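Uncharacterized protein DUF1470 (Jannaschia sp. CCS1, PDB 3H0N) is of unknown function but, combining an ABATE domain with a treble-clef zinc finger, possibly acts as a stress-induced transcription regulator. Local coordinates at residues Thr10-Arg13 with Val14-Leu18; Asp58-Glu61 with Gly62-Leu66; His91-Lys95 with His96-Pro100. All coordinates share one frame; numbering follows the deposited sequence.

In the fold
All three contacts are local, lying in or at the end of helices of the putative stress-induced transcription regulator region. Interaction 1, on helix 10-22, is the most central, its centre about 3 Å from that of the chain. Interaction 2, in the N-terminal part of helix 58-78, has its centre about 15 Å from that of interaction 1, yet they touch: Leu18 CD2 meets Leu66 CD2 at 3.8 Å. Interaction 3 closes helix 82-95 and holds a sodium ion; its centre is about 17 Å from each of the others and it touches neither. Helix 121-138 packs against side chains of all three. The zinc site of Cys148, Cys153, Cys169 and Cys173 involves none of them.

Interaction 1 (Thr10-Arg13 with Val14-Leu18); sequences TGLR and VSLDL
Gly11 O is gripped by two donors of one residue: Ser15 OG lies 2.7 Å from Gly11 O, and the backbone N of Ser15 bonds to the same oxygen. The two arrive from opposite faces of the carbonyl plane, each tilted about 32° from it. With its OG beside its own backbone N (chi1 -71°), the serine folds back along the helix and spends its hydroxyl proton inside the i to i+4 turn. Replacing Ser15 with a valine would probably leave Gly11 O with the backbone donor as its one remaining partner here and press a methyl group against Leu70 or Cys129. One residue along, Leu12 CD1 meets Leu16 CD1 at 4.1 Å, an apolar pair on the buried side. Thr10 and Val14 lie side by side, their CG2 methyls also touching. On the more exposed side, Arg13 and Asp17 form no salt bridge: Arg13 NE is 5.4 Å from Asp17 OD2, and the guanidinium turns instead to Asp47 and to the carbonyls of Leu4 and Ser6. Its bond from NH2 to Thr10 OG1 is weak; that hydroxyl is also hydrogen-bonded to Tyr7 O. The chemistry implies a buried hydroxyl satisfied within its own helix, while the arginine ties that helix to neighbouring segments.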
# COMPACT_ATOMS: atom_id res chain seq x y z
N THR A 10 -5.71 -5.12 -7.16
CA THR A 10 -6.50 -6.33 -7.00
C THR A 10 -7.66 -6.19 -6.01
O THR A 10 -8.80 -6.60 -6.30
CB THR A 10 -5.60 -7.51 -6.59
OG1 THR A 10 -4.65 -7.77 -7.65
CG2 THR A 10 -6.43 -8.76 -6.35
N GLY A 11 -7.40 -5.66 -4.82
CA GLY A 11 -8.44 -5.58 -3.82
C GLY A 11 -9.57 -4.68 -4.26
O GLY A 11 -10.74 -5.00 -4.08
N LEU A 12 -9.21 -3.55 -4.84
CA LEU A 12 -10.23 -2.64 -5.37
C LEU A 12 -11.04 -3.29 -6.47
O LEU A 12 -12.31 -3.25 -6.48
CB LEU A 12 -9.58 -1.33 -5.89
CG LEU A 12 -10.48 -0.30 -6.57
CD1 LEU A 12 -11.55 0.21 -5.58
CD2 LEU A 12 -9.64 0.85 -7.13
N ARG A 13 -10.36 -3.92 -7.42
CA ARG A 13 -11.02 -4.52 -8.56
C ARG A 13 -11.93 -5.67 -8.16
O ARG A 13 -13.08 -5.74 -8.60
CB ARG A 13 -9.96 -5.05 -9.53
CG ARG A 13 -10.50 -5.77 -10.74
CD ARG A 13 -9.41 -6.24 -11.69
NE ARG A 13 -8.45 -7.20 -11.16
CZ ARG A 13 -7.20 -6.92 -10.70
NH1 ARG A 13 -6.71 -5.70 -10.57
NH2 ARG A 13 -6.44 -7.94 -10.32
N VAL A 14 -11.44 -6.56 -7.31
CA VAL A 14 -12.23 -7.70 -6.89
C VAL A 14 -13.42 -7.20 -6.05
O VAL A 14 -14.52 -7.73 -6.16
CB VAL A 14 -11.36 -8.71 -6.14
CG1 VAL A 14 -12.20 -9.78 -5.43
CG2 VAL A 14 -10.38 -9.40 -7.08
N SER A 15 -13.22 -6.17 -5.23
CA SER A 15 -14.32 -5.63 -4.42
C SER A 15 -15.47 -5.17 -5.32
O SER A 15 -16.63 -5.52 -5.10
CB SER A 15 -13.87 -4.42 -3.60
OG SER A 15 -13.00 -4.77 -2.54
N LEU A 16 -15.14 -4.39 -6.34
CA LEU A 16 -16.15 -3.87 -7.28
C LEU A 16 -16.84 -5.00 -8.00
O LEU A 16 -18.08 -5.03 -8.10
CB LEU A 16 -15.52 -2.92 -8.30
CG LEU A 16 -14.91 -1.65 -7.70
CD1 LEU A 16 -13.95 -0.99 -8.72
CD2 LEU A 16 -15.96 -0.63 -7.24
N ASP A 17 -16.06 -5.92 -8.53
CA ASP A 17 -16.60 -7.04 -9.29
C ASP A 17 -17.50 -7.96 -8.43
O ASP A 17 -18.55 -8.40 -8.89
CB ASP A 17 -15.48 -7.88 -9.91
CG ASP A 17 -14.79 -7.21 -11.08
OD1 ASP A 17 -15.29 -6.17 -11.55
OD2 ASP A 17 -13.77 -7.79 -11.52
N LEU A 18 -17.07 -8.20 -7.20
CA LEU A 18 -17.81 -9.09 -6.29
C LEU A 18 -19.13 -8.44 -5.92
O LEU A 18 -20.19 -9.08 -5.97
CB LEU A 18 -16.96 -9.40 -5.04
CG LEU A 18 -17.73 -10.13 -3.95
CD1 LEU A 18 -18.30 -11.48 -4.40
CD2 LEU A 18 -16.79 -10.27 -2.76

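Interaction 2 (Asp58-Glu61 with Gly62-Leu66)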
# COMPACT_ATOMS: atom_id res chain seq x y z
N ASP A 58 -18.52 -24.46 -0.63
CA ASP A 58 -18.56 -23.91 0.74
C ASP A 58 -18.12 -22.44 0.82
O ASP A 58 -18.46 -21.74 1.77
CB ASP A 58 -17.72 -24.74 1.69
CG ASP A 58 -16.27 -24.93 1.21
OD1 ASP A 58 -16.07 -25.46 0.09
OD2 ASP A 58 -15.37 -24.63 2.01
N HIS A 59 -17.43 -21.94 -0.20
CA HIS A 59 -16.99 -20.56 -0.21
C HIS A 59 -18.04 -19.60 -0.68
O HIS A 59 -17.92 -18.37 -0.47
CB HIS A 59 -15.75 -20.41 -1.10
CG HIS A 59 -14.60 -21.18 -0.56
ND1 HIS A 59 -13.91 -22.13 -1.29
CD2 HIS A 59 -14.07 -21.20 0.68
CE1 HIS A 59 -12.98 -22.67 -0.51
NE2 HIS A 59 -13.06 -22.13 0.69
N VAL A 60 -19.10 -20.09 -1.32
CA VAL A 60 -20.11 -19.19 -1.89
C VAL A 60 -20.74 -18.32 -0.78
O VAL A 60 -20.78 -17.09 -0.92
CB VAL A 60 -21.18 -19.98 -2.63
CG1 VAL A 60 -22.41 -19.09 -2.94
CG2 VAL A 60 -20.58 -20.60 -3.91
N GLU A 61 -21.15 -18.93 0.35
CA GLU A 61 -21.80 -18.17 1.44
C GLU A 61 -20.87 -17.10 1.97
O GLU A 61 -21.30 -15.95 2.21
CB GLU A 61 -22.27 -19.08 2.56
CG GLU A 61 -22.97 -18.33 3.69
CD GLU A 61 -23.52 -19.27 4.78
OE1 GLU A 61 -24.52 -19.97 4.50
OE2 GLU A 61 -22.95 -19.32 5.89
N GLY A 62 -19.59 -17.41 2.10
CA GLY A 62 -18.64 -16.44 2.59
C GLY A 62 -18.47 -15.26 1.65
O GLY A 62 -18.35 -14.10 2.09
N PHE A 63 -18.41 -15.53 0.34
CA PHE A 63 -18.31 -14.45 -0.62
C PHE A 63 -19.60 -13.61 -0.72
O PHE A 63 -19.50 -12.41 -0.94
CB PHE A 63 -17.84 -14.98 -1.98
CG PHE A 63 -16.37 -15.13 -2.07
CD1 PHE A 63 -15.57 -14.05 -2.38
CD2 PHE A 63 -15.77 -16.32 -1.79
CE1 PHE A 63 -14.17 -14.19 -2.44
CE2 PHE A 63 -14.39 -16.46 -1.87
CZ PHE A 63 -13.62 -15.37 -2.19
N VAL A 64 -20.75 -14.24 -0.57
CA VAL A 64 -22.01 -13.46 -0.53
C VAL A 64 -22.00 -12.51 0.67
O VAL A 64 -22.38 -11.33 0.54
CB VAL A 64 -23.24 -14.41 -0.54
CG1 VAL A 64 -24.55 -13.63 -0.19
CG2 VAL A 64 -23.34 -15.05 -1.92
N GLU A 65 -21.56 -12.99 1.83
CA GLU A 65 -21.47 -12.13 3.00
C GLU A 65 -20.44 -11.03 2.83
O GLU A 65 -20.68 -9.86 3.19
CB GLU A 65 -21.16 -12.95 4.24
CG GLU A 65 -21.01 -12.14 5.54
CD GLU A 65 -22.23 -11.28 5.99
OE1 GLU A 65 -23.33 -11.32 5.39
OE2 GLU A 65 -22.05 -10.55 7.00
N LEU A 66 -19.29 -11.37 2.26
CA LEU A 66 -18.26 -10.36 1.97
C LEU A 66 -18.83 -9.28 1.06
O LEU A 66 -18.64 -8.09 1.29
CB LEU A 66 -17.01 -11.01 1.36
CG LEU A 66 -15.91 -10.04 0.98
CD1 LEU A 66 -15.42 -9.19 2.17
CD2 LEU A 66 -14.74 -10.83 0.37
O HOH W 1 -17.80 -19.48 3.07
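His59 O serves Phe63 twice, as backbone acceptor and as neighbour to its ring. Phe63 N bonds to His59 O at 3.0 Å, and Phe63 CD2 approaches that oxygen to 3.3 Å with the carbonyl oxygen in the ring plane, so that the ring's edge, not its face, meets it. A first torsion of -83° swings the ring back over the preceding turn, where CD2 also meets His59 CB at 4.1 Å. This is the tightly packed side. Phe63 is buried, with Leu18 of helix 10-22, Leu41 of helix 38-44 and Leu121 and Val122 of helix 121-138 around it.

Val60 and Val64 make a thinner apolar contact, with Val60 CG1 and Val64 CG2 4.3 Å apart. Val64 N is bonded to Val60 O, with an N-H...O angle of 162°.

The opposite character appears at Asp58, Glu61 and Gly62. Asp58 OD2 lies 3.6 Å above one face of the His59 ring, displaced toward its rim, and His59 ND1 is hydrogen-bonded to Gly56 N. Asp58 O and Gly62 N stand 4.5 Å apart, too far for the direct i to i+4 bond, and a water fills in: it donates to Asp58 O at 2.7 Å and accepts a weak bond from Gly62 N. Glu61 is exposed and its chain runs out extended, whereas Glu65 bends at chi2 and its OE1 forms a salt bridge with Arg68. Such a pattern belongs to an amphipathic helix near its N-terminal end, here helix 58-78, with a water-bridged turn on the solvent side and an aromatic residue directed into a helical core.

Interaction 3 (His91-Lys95 with His96-Pro100). With NA (sodium ion), chain E; ACT (acetate ion), chain J.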
# COMPACT_ATOMS: atom_id res chain seq x y z
N HIS A 91 -12.66 -3.00 11.09
CA HIS A 91 -13.05 -4.21 11.78
C HIS A 91 -12.71 -5.45 10.97
O HIS A 91 -12.28 -6.45 11.54
CB HIS A 91 -14.54 -4.19 12.08
CG HIS A 91 -15.04 -5.45 12.70
ND1 HIS A 91 -15.83 -6.34 12.02
CD2 HIS A 91 -14.84 -5.97 13.93
CE1 HIS A 91 -16.13 -7.35 12.82
NE2 HIS A 91 -15.54 -7.15 13.98
N LEU A 92 -12.87 -5.38 9.65
CA LEU A 92 -12.46 -6.50 8.78
C LEU A 92 -10.96 -6.76 8.82
O LEU A 92 -10.53 -7.92 8.83
CB LEU A 92 -12.94 -6.30 7.35
CG LEU A 92 -14.44 -6.24 7.17
CD1 LEU A 92 -14.69 -5.86 5.74
CD2 LEU A 92 -15.06 -7.59 7.55
N LEU A 93 -10.18 -5.68 8.87
CA LEU A 93 -8.72 -5.78 8.92
C LEU A 93 -8.26 -6.37 10.26
O LEU A 93 -7.27 -7.11 10.31
CB LEU A 93 -8.07 -4.41 8.65
CG LEU A 93 -8.28 -3.97 7.19
CD1 LEU A 93 -8.08 -2.45 7.07
CD2 LEU A 93 -7.40 -4.80 6.24
N ARG A 94 -8.97 -6.05 11.34
CA ARG A 94 -8.70 -6.67 12.64
C ARG A 94 -9.13 -8.16 12.66
O ARG A 94 -8.37 -9.05 13.07
CB ARG A 94 -9.41 -5.92 13.74
CG ARG A 94 -8.69 -4.65 14.11
CD ARG A 94 -9.20 -4.18 15.46
NE ARG A 94 -10.56 -3.70 15.32
CZ ARG A 94 -10.89 -2.47 14.93
NH1 ARG A 94 -9.96 -1.56 14.68
NH2 ARG A 94 -12.15 -2.13 14.83
N LYS A 95 -10.32 -8.43 12.16
CA LYS A 95 -10.89 -9.78 12.24
C LYS A 95 -10.13 -10.82 11.44
O LYS A 95 -10.02 -11.97 11.86
CB LYS A 95 -12.34 -9.73 11.80
CG LYS A 95 -13.06 -11.05 11.80
CD LYS A 95 -14.53 -10.82 11.49
CE LYS A 95 -15.31 -12.10 11.60
NZ LYS A 95 -16.79 -11.85 11.47
N HIS A 96 -9.59 -10.42 10.29
CA HIS A 96 -8.99 -11.31 9.32
C HIS A 96 -7.48 -11.07 9.19
O HIS A 96 -7.03 -10.01 9.55
CB HIS A 96 -9.71 -11.17 7.99
CG HIS A 96 -11.14 -11.55 8.07
ND1 HIS A 96 -11.52 -12.85 8.29
CD2 HIS A 96 -12.27 -10.81 8.05
CE1 HIS A 96 -12.85 -12.91 8.35
NE2 HIS A 96 -13.32 -11.68 8.21
N PRO A 97 -6.72 -12.06 8.69
CA PRO A 97 -5.27 -11.93 8.63
C PRO A 97 -4.82 -10.94 7.56
O PRO A 97 -4.84 -11.24 6.38
CB PRO A 97 -4.78 -13.38 8.33
CG PRO A 97 -5.96 -14.27 8.65
CD PRO A 97 -7.17 -13.45 8.42
N ALA A 98 -4.33 -9.78 8.03
CA ALA A 98 -3.96 -8.70 7.14
C ALA A 98 -2.47 -8.32 7.21
O ALA A 98 -2.08 -7.34 6.57
CB ALA A 98 -4.85 -7.50 7.38
N THR A 99 -1.67 -9.14 7.89
CA THR A 99 -0.24 -8.92 7.91
C THR A 99 0.28 -9.11 6.48
O THR A 99 0.09 -10.17 5.88
CB THR A 99 0.47 -9.95 8.80
OG1 THR A 99 -0.00 -9.83 10.16
CG2 THR A 99 2.02 -9.79 8.76
N PRO A 100 1.00 -8.11 5.96
CA PRO A 100 1.57 -8.31 4.62
C PRO A 100 2.75 -9.26 4.57
O PRO A 100 3.46 -9.43 5.57
CB PRO A 100 1.98 -6.92 4.20
CG PRO A 100 1.52 -6.00 5.23
CD PRO A 100 1.20 -6.75 6.45
NA NA E . -6.26 -9.00 11.52
C ACT J . -2.42 -12.20 10.98
O ACT J . -2.29 -11.06 10.48
OXT ACT J . -3.53 -12.42 11.57
CH3 ACT J . -1.33 -13.22 10.87
O HOH W 2 -4.07 -8.85 10.78
O HOH W 3 -5.36 -7.82 13.57
O HOH W 4 -5.77 -11.12 12.43
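Leu93 O and His96 O come within 3.0 Å of each other, a closeness explained by the sodium ion that both oxygens bind. The ion takes three backbone carbonyls, with His96 O the closest of the three, 2.3 Å from the sodium ion, and Leu93 O and Arg94 O slightly farther; three waters complete six ligands. No side chain of the protein coordinates it. The helix ends here: His96 N still bonds to Leu92 O, 3.0 Å away, but with an N-H...O angle of only 143°, and His96 is the first residue to leave helical backbone angles.

Lys95 CG sits over one face of the His96 ring, offset toward its rim, 3.8 Å from the centroid and 17° off the normal, a CH-pi contact. With CG anti to the backbone N (chi1 179°) and an extended chain beyond, Lys95 runs alongside the ring, its CD 3.6 Å from His96 NE2. The histidine also packs on Pro123 and Thr126 of helix 121-138. Farther along, Ala98 CB rests on Leu93 CD2 at 3.9 Å, and both residues pack against Pro100 of the second subunit.

An acetate, probably from the crystallisation liquor, extends the polar network. Its O atom accepts from Thr99 OG1 at 2.6 Å and from Thr99 N, while two of the sodium-bound waters donate to its two oxygens; one of these waters also accepts from Ala98 N. Two carbonyls of the last helical turn, joined by that of the first residue beyond it, thus form a main-chain cation site at the C-terminal end of helix 82-95, where the chain passes into a loop at the subunit interface.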